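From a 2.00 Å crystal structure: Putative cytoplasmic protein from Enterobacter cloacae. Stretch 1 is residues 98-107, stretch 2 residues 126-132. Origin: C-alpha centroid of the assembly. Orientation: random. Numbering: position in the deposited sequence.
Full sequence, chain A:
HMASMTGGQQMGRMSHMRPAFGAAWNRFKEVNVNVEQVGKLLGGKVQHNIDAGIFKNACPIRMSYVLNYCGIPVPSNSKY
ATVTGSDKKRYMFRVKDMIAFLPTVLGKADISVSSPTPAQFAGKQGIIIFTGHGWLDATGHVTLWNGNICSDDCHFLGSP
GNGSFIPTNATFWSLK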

ATOM      1  N   MET A  98      -5.830  -3.634  -3.001  1.00 27.08           N
ATOM      2  CA  MET A  98      -4.453  -3.857  -2.563  1.00 23.68           C
ATOM      3  C   MET A  98      -4.472  -4.633  -1.242  1.00 28.47           C
ATOM      4  O   MET A  98      -3.715  -5.605  -1.043  1.00 29.73           O
ATOM      5  CB  MET A  98      -3.738  -2.513  -2.399  1.00 21.73           C
ATOM      6  CG  MET A  98      -2.309  -2.604  -1.873  1.00 22.82           C
ATOM      7  SD  MET A  98      -1.253  -3.737  -2.816  1.00 24.49           S
ATOM      8  CE  MET A  98      -1.282  -2.981  -4.452  1.00 19.96           C
ATOM      9  N   ILE A  99      -5.373  -4.202  -0.359  1.00 28.75           N
ATOM     10  CA  ILE A  99      -5.561  -4.824   0.946  1.00 25.66           C
ATOM     11  C   ILE A  99      -5.916  -6.305   0.804  1.00 23.40           C
ATOM     12  O   ILE A  99      -5.352  -7.148   1.503  1.00 20.02           O
ATOM     13  CB  ILE A  99      -6.622  -4.051   1.783  1.00 27.29           C
ATOM     14  CG1 ILE A  99      -6.039  -2.705   2.259  1.00 24.29           C
ATOM     15  CG2 ILE A  99      -7.069  -4.862   2.964  1.00 31.55           C
ATOM     16  CD1 ILE A  99      -7.025  -1.812   3.048  1.00 25.61           C
ATOM     17  N   ALA A 100      -6.832  -6.628  -0.109  1.00 25.86           N
ATOM     18  CA  ALA A 100      -7.176  -8.033  -0.380  1.00 19.19           C
ATOM     19  C   ALA A 100      -6.026  -8.801  -1.038  1.00 25.06           C
ATOM     20  O   ALA A 100      -5.805  -9.978  -0.763  1.00 26.53           O
ATOM     21  CB  ALA A 100      -8.428  -8.108  -1.235  1.00 23.49           C
ATOM     22  N   PHE A 101      -5.279  -8.118  -1.900  1.00 22.55           N
ATOM     23  CA  PHE A 101      -4.216  -8.745  -2.661  1.00 24.13           C
ATOM     24  C   PHE A 101      -3.062  -9.207  -1.787  1.00 24.07           C
ATOM     25  O   PHE A 101      -2.523 -10.295  -1.994  1.00 22.32           O
ATOM     26  CB  PHE A 101      -3.696  -7.773  -3.711  1.00 29.41           C
ATOM     27  CG  PHE A 101      -2.566  -8.319  -4.540  1.00 30.55           C
ATOM     28  CD1 PHE A 101      -2.697  -9.530  -5.209  1.00 25.14           C
ATOM     29  CD2 PHE A 101      -1.380  -7.608  -4.670  1.00 30.50           C
ATOM     30  CE1 PHE A 101      -1.652 -10.033  -5.988  1.00 21.48           C
ATOM     31  CE2 PHE A 101      -0.328  -8.100  -5.454  1.00 28.52           C
ATOM     32  CZ  PHE A 101      -0.465  -9.310  -6.110  1.00 25.29           C
ATOM     33  N   LEU A 102      -2.672  -8.378  -0.824  1.00 19.72           N
ATOM     34  CA  LEU A 102      -1.467  -8.668  -0.041  1.00 16.48           C
ATOM     35  C   LEU A 102      -1.371 -10.076   0.600  1.00 17.14           C
ATOM     36  O   LEU A 102      -0.341 -10.744   0.458  1.00 20.19           O
ATOM     37  CB  LEU A 102      -1.217  -7.546   0.978  1.00 13.38           C
ATOM     38  CG  LEU A 102      -0.679  -6.305   0.264  1.00 21.00           C
ATOM     39  CD1 LEU A 102      -0.764  -5.066   1.145  1.00 18.04           C
ATOM     40  CD2 LEU A 102       0.769  -6.564  -0.169  1.00 24.23           C
ATOM     41  N   PRO A 103      -2.423 -10.537   1.306  1.00 26.31           N
ATOM     42  CA  PRO A 103      -2.250 -11.874   1.894  1.00 27.88           C
ATOM     43  C   PRO A 103      -2.140 -13.004   0.850  1.00 27.47           C
ATOM     44  O   PRO A 103      -1.539 -14.045   1.130  1.00 24.17           O
ATOM     45  CB  PRO A 103      -3.508 -12.048   2.759  1.00 27.04           C
ATOM     46  CG  PRO A 103      -4.507 -11.089   2.196  1.00 29.93           C
ATOM     47  CD  PRO A 103      -3.691  -9.912   1.724  1.00 26.33           C
ATOM     48  N   THR A 104      -2.680 -12.797  -0.346  1.00 25.49           N
ATOM     49  CA  THR A 104      -2.638 -13.851  -1.363  1.00 28.79           C
ATOM     50  C   THR A 104      -1.233 -14.077  -1.882  1.00 29.44           C
ATOM     51  O   THR A 104      -0.961 -15.112  -2.486  1.00 30.23           O
ATOM     52  CB  THR A 104      -3.554 -13.540  -2.557  1.00 29.10           C
ATOM     53  OG1 THR A 104      -2.963 -12.510  -3.359  1.00 26.78           O
ATOM     54  CG2 THR A 104      -4.932 -13.083  -2.067  1.00 26.71           C
ATOM     55  N   VAL A 105      -0.345 -13.105  -1.665  1.00 29.01           N
ATOM     56  CA  VAL A 105       1.045 -13.239  -2.117  1.00 27.23           C
ATOM     57  C   VAL A 105       2.069 -13.326  -0.975  1.00 23.48           C
ATOM     58  O   VAL A 105       3.123 -13.947  -1.125  1.00 23.24           O
ATOM     59  CB  VAL A 105       1.430 -12.144  -3.158  1.00 25.34           C
ATOM     60  CG1 VAL A 105       0.704 -12.403  -4.470  1.00 29.42           C
ATOM     61  CG2 VAL A 105       1.102 -10.734  -2.641  1.00 16.40           C
ATOM     62  N   LEU A 106       1.740 -12.746   0.178  1.00 22.01           N
ATOM     63  CA  LEU A 106       2.649 -12.775   1.325  1.00 19.11           C
ATOM     64  C   LEU A 106       2.308 -13.859   2.351  1.00 23.23           C
ATOM     65  O   LEU A 106       3.135 -14.172   3.221  1.00 22.78           O
ATOM     66  CB  LEU A 106       2.660 -11.416   2.027  1.00 18.18           C
ATOM     67  CG  LEU A 106       2.976 -10.232   1.137  1.00 15.06           C
ATOM     68  CD1 LEU A 106       2.915  -8.923   1.931  1.00 19.53           C
ATOM     69  CD2 LEU A 106       4.372 -10.429   0.514  1.00 19.04           C
ATOM     70  N   GLY A 107       1.106 -14.428   2.255  1.00 23.43           N
ATOM     71  CA  GLY A 107       0.634 -15.364   3.265  1.00 26.77           C
ATOM     72  C   GLY A 107      -0.101 -14.612   4.363  1.00 23.34           C
ATOM     73  O   GLY A 107      -0.274 -13.390   4.289  1.00 15.96           O
ATOM     74  N   GLY A 126       8.305  -3.687   8.235  1.00 21.12           N
ATOM     75  CA  GLY A 126       7.628  -4.382   7.156  1.00 18.29           C
ATOM     76  C   GLY A 126       6.489  -3.603   6.527  1.00 18.17           C
ATOM     77  O   GLY A 126       6.466  -2.375   6.552  1.00 17.67           O
ATOM     78  N   ILE A 127       5.546  -4.334   5.944  1.00 19.46           N
ATOM     79  CA  ILE A 127       4.382  -3.734   5.304  1.00 16.50           C
ATOM     80  C   ILE A 127       3.241  -3.661   6.309  1.00 19.40           C
ATOM     81  O   ILE A 127       2.945  -4.642   6.980  1.00 16.96           O
ATOM     82  CB  ILE A 127       3.905  -4.608   4.125  1.00 18.78           C
ATOM     83  CG1 ILE A 127       4.949  -4.619   3.007  1.00 26.34           C
ATOM     84  CG2 ILE A 127       2.535  -4.122   3.597  1.00 18.68           C
ATOM     85  CD1 ILE A 127       4.581  -5.544   1.865  1.00 28.86           C
ATOM     86  N   ILE A 128       2.566  -2.517   6.389  1.00 12.65           N
ATOM     87  CA  ILE A 128       1.476  -2.364   7.350  1.00 12.31           C
ATOM     88  C   ILE A 128       0.214  -1.770   6.696  1.00 19.25           C
ATOM     89  O   ILE A 128       0.303  -0.841   5.886  1.00 20.65           O
ATOM     90  CB  ILE A 128       1.944  -1.556   8.604  1.00 19.74           C
ATOM     91  CG1 ILE A 128       0.958  -1.712   9.765  1.00 21.15           C
ATOM     92  CG2 ILE A 128       2.170  -0.074   8.270  1.00 16.03           C
ATOM     93  CD1 ILE A 128       1.519  -1.168  11.083  1.00 20.80           C
ATOM     94  N   ILE A 129      -0.946  -2.336   7.031  1.00 15.57           N
ATOM     95  CA  ILE A 129      -2.242  -1.847   6.559  1.00 16.56           C
ATOM     96  C   ILE A 129      -3.058  -1.344   7.748  1.00 24.87           C
ATOM     97  O   ILE A 129      -3.317  -2.101   8.692  1.00 21.85           O
ATOM     98  CB  ILE A 129      -3.091  -2.988   5.948  1.00 20.22           C
ATOM     99  CG1 ILE A 129      -2.393  -3.637   4.747  1.00 14.63           C
ATOM    100  CG2 ILE A 129      -4.493  -2.485   5.578  1.00 21.25           C
ATOM    101  CD1 ILE A 129      -3.124  -4.889   4.259  1.00 17.76           C
ATOM    102  N   PHE A 130      -3.506  -0.095   7.678  1.00 24.14           N
ATOM    103  CA  PHE A 130      -4.366   0.488   8.697  1.00 19.96           C
ATOM    104  C   PHE A 130      -5.762   0.588   8.111  1.00 22.75           C
ATOM    105  O   PHE A 130      -5.934   1.228   7.097  1.00 26.22           O
ATOM    106  CB  PHE A 130      -3.909   1.916   9.002  1.00 18.05           C
ATOM    107  CG  PHE A 130      -2.512   2.014   9.553  1.00 21.25           C
ATOM    108  CD1 PHE A 130      -2.250   1.720  10.884  1.00 18.00           C
ATOM    109  CD2 PHE A 130      -1.460   2.422   8.740  1.00 21.55           C
ATOM    110  CE1 PHE A 130      -0.963   1.830  11.396  1.00 20.46           C
ATOM    111  CE2 PHE A 130      -0.178   2.540   9.248  1.00 20.66           C
ATOM    112  CZ  PHE A 130       0.073   2.241  10.580  1.00 15.45           C
ATOM    113  N   THR A 131      -6.774  -0.004   8.739  1.00 19.53           N
ATOM    114  CA  THR A 131      -8.133   0.185   8.226  1.00 13.82           C
ATOM    115  C   THR A 131      -8.991   0.832   9.276  1.00 19.51           C
ATOM    116  O   THR A 131      -8.665   0.788  10.456  1.00 18.40           O
ATOM    117  CB  THR A 131      -8.790  -1.123   7.806  1.00 19.38           C
ATOM    118  OG1 THR A 131      -8.711  -2.041   8.900  1.00 23.00           O
ATOM    119  CG2 THR A 131      -8.078  -1.711   6.582  1.00 20.61           C
ATOM    120  N   GLY A 132     -10.084   1.448   8.845  1.00 23.18           N
ATOM    121  CA  GLY A 132     -10.976   2.106   9.774  1.00 23.88           C
ATOM    122  C   GLY A 132     -12.138   2.730   9.034  1.00 22.49           C
ATOM    123  O   GLY A 132     -12.612   2.195   8.022  1.00 21.17           O
TER

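What forms the apolar centre of the contact? Leu102 and Ile129 meet there, CD1 of Leu102 lying 3.9 Å from CD1 of Ile129. Both are buried, and branched apolar chains suit a place with no polar partner across the contact. The same Leu102 CD1 also comes within 4.2 Å of Ile127 CG2, so one leucine methyl touches two strand residues. No hydrogen bond crosses between the stretches; packed side chains bury 273 Å² summed over both sides.

How do helix and strand present these side chains? The strand alternates: Ile127, Ile129 and Thr131 point toward the helix, while Ile128 and Phe130 point away. On the helix, spacings of three and four residues bring Ile99, Leu102 and Leu106 round to the same face. The N-to-C directions differ by 142°, so the pairing runs in reverse, from Leu106 with Ile127 to Ile99 with Thr131. All three helix residues and both isoleucines facing them adopt chi1 m and chi2 t, an extended form that sends CD1 methyls into the space between axes that approach to 10.3 Å, where they meet CD1 or CG2 methyls from the other side.

What closes the end near Ile127? Leu106 CD1 sits 3.8 Å from Ile127 CD1, a methyl-to-methyl contact between two buried residues. The helix ends at Leu106; the positive phi of Gly107, the next residue, suits glycine because a CB would be jammed against the preceding carbonyl oxygen.

How does the contact reach its more polar edge? Ile99 CD1 packs 3.6 Å from Ile129 CG2 and 3.7 Å from Thr131 CG2. Both Ile99 and Thr131 are partly exposed. Threonine suits this border: its methyl meets Ile99 CD1, while Thr131 OG1 lies 6.1 Å from that same Ile99 CD1. On the helix, exposed Thr104 is out of the strand's reach; its OG1 instead donates a hydrogen bond to Phe101 O at 2.6 Å.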